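Local coordinates for protein Exo-1,3/1,4-beta-glucanase (Pseudoalteromonas sp., PDB 3UT0) that probably acts as a beta-glucosidase-like glycoside hydrolase of family 3, removing glucose from beta-1,3- and beta-1,4-linked glucans, and binds calcium, at residues R641-N646 with L698-L703. Numbering follows the deposited sequence.
Sequences RSLAKN and LSLSYL
Leu-703 lays its side chain against the backbone carbonyl of Asn-646, with CD2 3.4 Å from Asn-646 C. The side-chain oxygen OD1 of Asn-646 also comes to 3.4 Å from Leu-703 CB. The two side chains run across each other at a slant. A backbone hydrogen bond joins the same two residues: Leu-703 N donates to Asn-646 O at 2.6 Å. The bond is short and nearly straight, 163° at the hydrogen, but the donor is tilted 34° from the carbonyl plane. Tyr-702 CA, 3.2 Å from Asn-646 O, adds a CA-H...O contact to the same oxygen. Asn-646 O therefore meets two consecutive residues, at the point where the chain turns a corner at Leu-703.

Further back the two chains stand apart, and only side chains bridge the gap. Leu-643 CD1 meets Leu-700 CD1 at 3.8 Å, methyl to methyl; the two side chains point in opposing directions and pass alongside one another. CG of Leu-700 is anti to the backbone N (chi1 177°), and together with the second torsion this makes CD1 the methyl that meets Leu-643. Leu-700 is buried and also rests on Leu-638 and Leu-783, while Leu-643 reaches Trp-649.

Strand 696-702 belongs to the galactose-binding-like region, away from the calcium sites. Loop 641-646 leads from strand 636-637 of one sheet into strand 647-653 of another. That second strand pairs antiparallel with strand 696-702, whose other neighbour is strand 779-787. The Leu-703 to Asn-646 bond follows on from the Ser-701 with Thr-648 and Ser-699 with Gln-650 backbone bonds of that antiparallel pair.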
loop_
_atom_site.group_PDB
_atom_site.type_symbol
_atom_site.label_atom_id
_atom_site.label_comp_id
_atom_site.label_asym_id
_atom_site.label_seq_id
_atom_site.Cartn_x
_atom_site.Cartn_y
_atom_site.Cartn_z
ATOM N N ARG A 641 15.276 7.804 -15.123
ATOM C CA ARG A 641 13.903 7.285 -15.149
ATOM C C ARG A 641 13.675 6.252 -16.264
ATOM O O ARG A 641 12.954 5.284 -16.071
ATOM C CB ARG A 641 12.866 8.414 -15.208
ATOM C CG ARG A 641 12.968 9.428 -14.088
ATOM C CD ARG A 641 11.675 10.222 -13.944
ATOM N NE ARG A 641 10.547 9.332 -13.673
ATOM C CZ ARG A 641 9.277 9.719 -13.593
ATOM N NH1 ARG A 641 8.956 10.994 -13.767
ATOM N NH2 ARG A 641 8.328 8.826 -13.345
ATOM N N SER A 642 14.304 6.444 -17.419
ATOM C CA SER A 642 14.228 5.471 -18.503
ATOM C C SER A 642 15.437 5.576 -19.432
ATOM O O SER A 642 16.193 6.540 -19.377
ATOM C CB SER A 642 12.931 5.634 -19.300
ATOM O OG SER A 642 12.782 6.963 -19.775
ATOM N N LEU A 643 15.616 4.569 -20.277
ATOM C CA LEU A 643 16.711 4.547 -21.237
ATOM C C LEU A 643 16.645 5.727 -22.209
ATOM O O LEU A 643 15.594 6.016 -22.780
ATOM C CB LEU A 643 16.655 3.252 -22.036
ATOM C CG LEU A 643 17.625 2.095 -21.791
ATOM C CD1 LEU A 643 18.531 2.252 -20.600
ATOM C CD2 LEU A 643 16.914 0.760 -21.781
ATOM N N ALA A 644 17.772 6.403 -22.400
ATOM C CA ALA A 644 17.843 7.472 -23.384
ATOM C C ALA A 644 17.867 6.878 -24.789
ATOM O O ALA A 644 18.105 5.673 -24.954
ATOM C CB ALA A 644 19.086 8.350 -23.149
ATOM N N LYS A 645 17.613 7.725 -25.785
ATOM C CA LYS A 645 17.742 7.354 -27.187
ATOM C C LYS A 645 19.127 6.769 -27.450
ATOM O O LYS A 645 20.138 7.299 -26.973
ATOM C CB LYS A 645 17.552 8.580 -28.085
ATOM C CG LYS A 645 16.261 9.354 -27.874
ATOM C CD LYS A 645 16.209 10.563 -28.798
ATOM C CE LYS A 645 14.889 11.303 -28.677
ATOM N NZ LYS A 645 14.808 12.438 -29.639
ATOM N N ASN A 646 19.157 5.677 -28.204
ATOM C CA ASN A 646 20.399 5.023 -28.610
ATOM C C ASN A 646 21.068 4.228 -27.489
ATOM O O ASN A 646 22.178 3.732 -27.660
ATOM C CB ASN A 646 21.388 6.016 -29.244
ATOM C CG ASN A 646 21.679 5.703 -30.701
ATOM O OD1 ASN A 646 21.531 4.564 -31.143
ATOM N ND2 ASN A 646 22.140 6.702 -31.441
ATOM N N LEU A 698 27.024 -6.976 -16.912
ATOM C CA LEU A 698 25.989 -6.024 -17.270
ATOM C C LEU A 698 26.609 -4.812 -17.935
ATOM O O LEU A 698 27.643 -4.338 -17.483
ATOM C CB LEU A 698 25.254 -5.559 -16.012
ATOM C CG LEU A 698 24.376 -4.334 -16.245
ATOM C CD1 LEU A 698 23.203 -4.695 -17.141
ATOM C CD2 LEU A 698 23.920 -3.767 -14.938
ATOM N N SER A 699 25.985 -4.289 -18.983
ATOM C CA SER A 699 26.459 -3.015 -19.502
ATOM C C SER A 699 25.316 -2.090 -19.886
ATOM O O SER A 699 24.264 -2.543 -20.335
ATOM C CB SER A 699 27.469 -3.215 -20.656
ATOM O OG SER A 699 26.963 -4.055 -21.674
ATOM N N LEU A 700 25.514 -0.801 -19.654
ATOM C CA LEU A 700 24.662 0.209 -20.245
ATOM C C LEU A 700 25.383 0.637 -21.523
ATOM O O LEU A 700 26.479 1.190 -21.465
ATOM C CB LEU A 700 24.485 1.369 -19.273
ATOM C CG LEU A 700 23.661 2.561 -19.749
ATOM C CD1 LEU A 700 22.355 2.078 -20.282
ATOM C CD2 LEU A 700 23.454 3.573 -18.623
ATOM N N SER A 701 24.780 0.332 -22.669
ATOM C CA SER A 701 25.463 0.403 -23.954
ATOM C C SER A 701 24.781 1.292 -24.983
ATOM O O SER A 701 23.566 1.452 -24.983
ATOM C CB SER A 701 25.593 -0.999 -24.541
ATOM O OG SER A 701 26.180 -1.883 -23.610
ATOM N N TYR A 702 25.585 1.849 -25.879
ATOM C CA TYR A 702 25.069 2.562 -27.034
ATOM C C TYR A 702 24.635 1.524 -28.080
ATOM O O TYR A 702 25.306 0.510 -28.268
ATOM C CB TYR A 702 26.146 3.520 -27.594
ATOM C CG TYR A 702 26.551 4.638 -26.645
ATOM C CD1 TYR A 702 25.881 5.854 -26.651
ATOM C CD2 TYR A 702 27.593 4.472 -25.741
ATOM C CE1 TYR A 702 26.233 6.875 -25.789
ATOM C CE2 TYR A 702 27.953 5.496 -24.868
ATOM C CZ TYR A 702 27.271 6.696 -24.904
ATOM O OH TYR A 702 27.616 7.719 -24.052
ATOM N N LEU A 703 23.509 1.763 -28.745
ATOM C CA LEU A 703 23.075 0.887 -29.831
ATOM C C LEU A 703 24.052 0.977 -31.003
ATOM O O LEU A 703 24.359 -0.018 -31.655
ATOM C CB LEU A 703 21.658 1.245 -30.292
ATOM C CG LEU A 703 20.468 0.531 -29.628
ATOM C CD1 LEU A 703 20.711 -0.972 -29.563
ATOM C CD2 LEU A 703 20.178 1.089 -28.255
#